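Side-chain contacts in 6-phosphogluconate dehydrogenase, NAD-binding (Mycolicibacterium smegmatis MC2 155, PDB 6SMT), which reduces imines with S-enantioselectivity, using NADPH as cofactor: residues V225-R228 with V229-D232; E206-P209 with H210-G213. All blocks are in the same frame, centred on the assembly; numbering follows the deposited sequence.

Contact 1 (V225-R228 with V229-D232)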
ATOM      1  N   VAL B 225     -12.754   1.273  -5.528  1.00 14.30           N
ATOM      2  CA  VAL B 225     -12.501  -0.052  -6.124  1.00 15.57           C
ATOM      3  C   VAL B 225     -13.408  -1.069  -5.419  1.00 15.36           C
ATOM      4  O   VAL B 225     -14.040  -1.868  -6.111  1.00 16.54           O
ATOM      5  CB  VAL B 225     -11.020  -0.435  -6.024  1.00 15.21           C
ATOM      6  CG1 VAL B 225     -10.796  -1.888  -6.279  1.00 16.42           C
ATOM      7  CG2 VAL B 225     -10.147   0.470  -6.876  1.00 16.56           C
ATOM      8  N   ALA B 226     -13.544  -1.049  -4.099  1.00 15.20           N
ATOM      9  CA  ALA B 226     -14.444  -1.964  -3.387  1.00 15.19           C
ATOM     10  C   ALA B 226     -15.898  -1.837  -3.814  1.00 17.22           C
ATOM     11  O   ALA B 226     -16.543  -2.829  -4.036  1.00 18.57           O
ATOM     12  CB  ALA B 226     -14.320  -1.747  -1.913  1.00 15.93           C
ATOM     13  N   GLN B 227     -16.361  -0.591  -4.011  1.00 16.97           N
ATOM     14  CA  GLN B 227     -17.755  -0.383  -4.464  1.00 19.15           C
ATOM     15  C   GLN B 227     -17.928  -0.929  -5.869  1.00 19.30           C
ATOM     16  O   GLN B 227     -18.938  -1.561  -6.154  1.00 19.28           O
ATOM     17  CB  GLN B 227     -18.116   1.075  -4.306  1.00 21.85           C
ATOM     18  CG  GLN B 227     -19.624   1.284  -4.599  1.00 26.55           C
ATOM     19  CD  GLN B 227     -20.472   0.698  -3.487  1.00 32.99           C
ATOM     20  OE1 GLN B 227     -20.193   1.008  -2.328  1.00 37.39           O
ATOM     21  NE2 GLN B 227     -21.405  -0.223  -3.806  1.00 32.89           N
ATOM     22  N   ARG B 228     -16.978  -0.681  -6.755  1.00 16.62           N
ATOM     23  CA  ARG B 228     -17.057  -1.169  -8.130  1.00 17.31           C
ATOM     24  C   ARG B 228     -17.031  -2.675  -8.180  1.00 18.22           C
ATOM     25  O   ARG B 228     -17.740  -3.267  -8.989  1.00 19.00           O
ATOM     26  CB  ARG B 228     -15.916  -0.552  -8.937  1.00 16.27           C
ATOM     27  CG  ARG B 228     -16.086   0.920  -9.254  1.00 16.39           C
ATOM     28  CD  ARG B 228     -14.937   1.453 -10.060  1.00 16.90           C
ATOM     29  NE  ARG B 228     -15.095   2.750 -10.733  1.00 17.57           N
ATOM     30  CZ  ARG B 228     -15.617   2.898 -11.963  1.00 18.85           C
ATOM     31  NH1 ARG B 228     -16.197   1.870 -12.576  1.00 18.90           N
ATOM     32  NH2 ARG B 228     -15.540   4.087 -12.545  1.00 20.15           N
ATOM     33  N   VAL B 229     -16.209  -3.275  -7.368  1.00 17.87           N
ATOM     34  CA  VAL B 229     -16.175  -4.756  -7.301  1.00 19.84           C
ATOM     35  C   VAL B 229     -17.505  -5.297  -6.810  1.00 21.93           C
ATOM     36  O   VAL B 229     -18.072  -6.228  -7.458  1.00 24.11           O
ATOM     37  CB  VAL B 229     -14.998  -5.186  -6.438  1.00 19.16           C
ATOM     38  CG1 VAL B 229     -15.104  -6.659  -6.115  1.00 21.37           C
ATOM     39  CG2 VAL B 229     -13.684  -4.909  -7.082  1.00 19.88           C
ATOM     40  N   GLU B 230     -18.093  -4.675  -5.795  1.00 22.52           N
ATOM     41  CA  GLU B 230     -19.417  -5.143  -5.309  1.00 25.95           C
ATOM     42  C   GLU B 230     -20.528  -4.957  -6.309  1.00 27.34           C
ATOM     43  O   GLU B 230     -21.384  -5.844  -6.388  1.00 28.03           O
ATOM     44  CB  GLU B 230     -19.801  -4.349  -4.080  1.00 29.50           C
ATOM     45  CG  GLU B 230     -19.343  -5.116  -2.903  1.00 34.81           C
ATOM     46  CD  GLU B 230     -19.745  -4.604  -1.520  1.00 38.68           C
ATOM     47  OE1 GLU B 230     -20.342  -3.473  -1.408  1.00 47.01           O
ATOM     48  OE2 GLU B 230     -19.494  -5.333  -0.593  1.00 31.90           O
ATOM     49  N   ASP B 231     -20.511  -3.864  -7.056  1.00 23.44           N
ATOM     50  CA  ASP B 231     -21.516  -3.446  -8.044  1.00 24.81           C
ATOM     51  C   ASP B 231     -21.247  -4.170  -9.361  1.00 25.53           C
ATOM     52  O   ASP B 231     -22.121  -4.131 -10.226  1.00 27.39           O
ATOM     53  CB  ASP B 231     -21.540  -1.922  -8.252  1.00 25.87           C
ATOM     54  CG  ASP B 231     -22.018  -1.106  -7.067  1.00 27.39           C
ATOM     55  OD1 ASP B 231     -22.678  -1.720  -6.247  1.00 33.25           O
ATOM     56  OD2 ASP B 231     -21.801   0.137  -7.044  1.00 29.06           O
ATOM     57  N   ASP B 232     -20.088  -4.794  -9.537  1.00 23.06           N
ATOM     58  CA  ASP B 232     -19.660  -5.292 -10.852  1.00 24.37           C
ATOM     59  C   ASP B 232     -19.740  -4.154 -11.856  1.00 24.65           C
ATOM     60  O   ASP B 232     -20.335  -4.321 -12.910  1.00 25.28           O
ATOM     61  CB  ASP B 232     -20.529  -6.461 -11.356  1.00 27.23           C
ATOM     62  CG  ASP B 232     -19.896  -7.256 -12.497  1.00 32.90           C
ATOM     63  OD1 ASP B 232     -18.669  -7.159 -12.679  1.00 34.55           O
ATOM     64  OD2 ASP B 232     -20.658  -7.950 -13.232  1.00 39.98           O
TER
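V229, E230 and D231 each donate a backbone N-H four residues back, to the carbonyl oxygens of V225, A226 and Q227, as helix 204-231 runs through its last turns. The helix ends in a Schellman motif: D232 swings to positive phi (53°), and its N turns back to V229 O at 3.2 Å. On the outer surface of this C-terminal turn Q227 reaches forward to D231. Its CG stands anti to the backbone N (chi1 -173°) and the chain then bends at chi2, which carries the amide over the next turn. NE2 meets the carboxylate as a forked donor, 3.1 Å from D231 OD1 and 3.3 Å from D231 OD2. Both bonds are weak, and the two flat groups are turned 42° against each other. On another face V225 CG1 lies 4.3 Å from V229 CG2. Here F190 and R198 of the second subunit pack on V225 and V229 respectively. E230 also serves the dimer, its OE2 bonding S205 OG of that subunit. R228, extended from CG to NE, turns instead to its own chain: E224 forms a salt bridge with NE, and the carbonyls of R233 and S235 take NH1, tying the residues beyond the helix end back to its last turns. The helix end lies near the ligands: R228's side chain is about 6 Å from that of S238, which binds NADPH, and V225's about 6 Å from bound 2-ethylhexanol. V229 CG2, anti to its own carbonyl carbon, rests 3.2 Å from V225 O, the same oxygen that receives V229 N at 2.9 Å.

Contact 2 (E206-P209 with H210-G213); sequences ELMP and HAHG
M208 lays its terminal methyl over one face of the H212 imidazole, a CH-pi contact between residues one helical turn apart. CE stands 3.9 Å from the ring centroid, 27° off the normal, and is displaced toward the CE1-NE2 rim, 3.6 Å from H212 CE1. Bends at chi2 and chi3 fold the thioether forward along the helix; SD stays farther above the same ring and passes A211 CB at 4.2 Å. On the same side of the ring, M208 O accepts the nearly straight bond from H212 N (172°) and lies 3.2 Å from H212 CD2. The setting is the early part of helix 204-231, kinked at P209, whose ring nitrogen has no hydrogen to give to the preceding turn. L207 O still receives A211 N at 2.9 Å, together with a weak bond from H210 N. The H210 ring presents its edge to the backbone, CD2 lying 3.7 Å from E206 O, while F175 of the second subunit meets this imidazole with the two planes steeply inclined. In the same interface S219 of that subunit bonds H212 ND1, which probably helps to fix the rotation of the ring, and R171 of the second subunit pairs with E206 OE1.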
ATOM      1  N   GLU B 206      14.174  12.319   1.227  1.00 17.15           N
ATOM      2  CA  GLU B 206      13.665  13.237   0.179  1.00 16.94           C
ATOM      3  C   GLU B 206      12.377  12.642  -0.421  1.00 16.35           C
ATOM      4  O   GLU B 206      11.430  13.431  -0.757  1.00 15.84           O
ATOM      5  CB  GLU B 206      14.698  13.499  -0.894  1.00 16.75           C
ATOM      6  CG  GLU B 206      14.248  14.556  -1.857  1.00 16.30           C
ATOM      7  CD  GLU B 206      15.296  14.917  -2.896  1.00 18.24           C
ATOM      8  OE1 GLU B 206      16.254  14.156  -3.132  1.00 21.40           O
ATOM      9  OE2 GLU B 206      15.008  15.906  -3.596  1.00 19.95           O
ATOM     10  N   LEU B 207      12.276  11.338  -0.519  1.00 14.99           N
ATOM     11  CA  LEU B 207      11.030  10.735  -1.050  1.00 14.25           C
ATOM     12  C   LEU B 207       9.872  10.808  -0.080  1.00 14.77           C
ATOM     13  O   LEU B 207       8.737  10.918  -0.500  1.00 14.32           O
ATOM     14  CB  LEU B 207      11.304   9.268  -1.386  1.00 15.08           C
ATOM     15  CG  LEU B 207      10.222   8.598  -2.224  1.00 15.19           C
ATOM     16  CD1 LEU B 207      10.238   9.140  -3.668  1.00 16.25           C
ATOM     17  CD2 LEU B 207      10.388   7.113  -2.229  1.00 16.39           C
ATOM     18  N   MET B 208      10.166  10.771   1.234  1.00 15.99           N
ATOM     19  CA  MET B 208       9.094  10.474   2.186  1.00 15.78           C
ATOM     20  C   MET B 208       7.935  11.449   2.164  1.00 14.59           C
ATOM     21  O   MET B 208       6.792  11.018   2.292  1.00 14.60           O
ATOM     22  CB  MET B 208       9.659  10.369   3.617  1.00 16.61           C
ATOM     23  CG  MET B 208      10.282   9.080   3.880  1.00 18.55           C
ATOM     24  SD  MET B 208       9.284   7.622   3.350  1.00 22.58           S
ATOM     25  CE  MET B 208       7.894   7.743   4.254  1.00 16.27           C
ATOM     26  N   PRO B 209       8.080  12.797   2.052  1.00 14.35           N
ATOM     27  CA  PRO B 209       6.889  13.646   1.999  1.00 15.14           C
ATOM     28  C   PRO B 209       5.942  13.236   0.888  1.00 13.64           C
ATOM     29  O   PRO B 209       4.719  13.261   1.022  1.00 16.13           O
ATOM     30  CB  PRO B 209       7.500  15.023   1.858  1.00 16.80           C
ATOM     31  CG  PRO B 209       8.895  14.942   2.422  1.00 19.45           C
ATOM     32  CD  PRO B 209       9.355  13.544   2.077  1.00 16.69           C
ATOM     33  N   HIS B 210       6.557  12.858  -0.226  1.00 13.82           N
ATOM     34  CA  HIS B 210       5.759  12.430  -1.381  1.00 13.18           C
ATOM     35  C   HIS B 210       5.166  11.038  -1.197  1.00 12.32           C
ATOM     36  O   HIS B 210       3.998  10.843  -1.620  1.00 13.32           O
ATOM     37  CB  HIS B 210       6.603  12.524  -2.661  1.00 13.20           C
ATOM     38  CG  HIS B 210       7.149  13.879  -2.870  1.00 14.85           C
ATOM     39  ND1 HIS B 210       6.339  14.904  -3.299  1.00 15.41           N
ATOM     40  CD2 HIS B 210       8.384  14.341  -2.613  1.00 15.48           C
ATOM     41  CE1 HIS B 210       7.127  16.009  -3.290  1.00 16.64           C
ATOM     42  NE2 HIS B 210       8.383  15.712  -2.927  1.00 16.93           N
ATOM     43  N   ALA B 211       5.896  10.136  -0.541  1.00 12.25           N
ATOM     44  CA  ALA B 211       5.326   8.811  -0.232  1.00 12.31           C
ATOM     45  C   ALA B 211       4.130   8.953   0.705  1.00 13.38           C
ATOM     46  O   ALA B 211       3.150   8.261   0.589  1.00 13.06           O
ATOM     47  CB  ALA B 211       6.412   7.933   0.320  1.00 13.88           C
ATOM     48  N   HIS B 212       4.211   9.839   1.700  1.00 12.68           N
ATOM     49  CA  HIS B 212       3.026  10.093   2.555  1.00 13.75           C
ATOM     50  C   HIS B 212       1.852  10.598   1.753  1.00 12.81           C
ATOM     51  O   HIS B 212       0.678  10.320   2.019  1.00 14.06           O
ATOM     52  CB  HIS B 212       3.372  11.095   3.653  1.00 14.05           C
ATOM     53  CG  HIS B 212       4.306  10.523   4.650  1.00 17.39           C
ATOM     54  ND1 HIS B 212       4.118   9.277   5.299  1.00 19.40           N
ATOM     55  CD2 HIS B 212       5.448  11.048   5.188  1.00 18.27           C
ATOM     56  CE1 HIS B 212       5.145   9.083   6.166  1.00 20.31           C
ATOM     57  NE2 HIS B 212       5.954  10.164   6.135  1.00 20.21           N
ATOM     58  N   GLY B 213       2.093  11.403   0.671  1.00 12.85           N
ATOM     59  CA  GLY B 213       1.005  11.817  -0.213  1.00 12.50           C
ATOM     60  C   GLY B 213       0.330  10.672  -0.943  1.00 12.81           C
ATOM     61  O   GLY B 213      -0.855  10.644  -1.031  1.00 13.85           O
TER

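Both contacts belong to one long element, helix 204-231 of the C-terminal reductive aminase-like domain. Contact 2 comes first along the chain, near the start of the helix, and contact 1 closes the helix at its far end; their centres are 29 Å apart and their nearest atoms about 15 Å, with no touch between them. What joins them is the dimer: each packs against the second subunit, and M208 of contact 2 meets A226 of contact 1 across the interface, one residue from each copy. The start of the helix in one copy lies by the end of the helix in the other, consistent with an antiparallel pairing of the two helices.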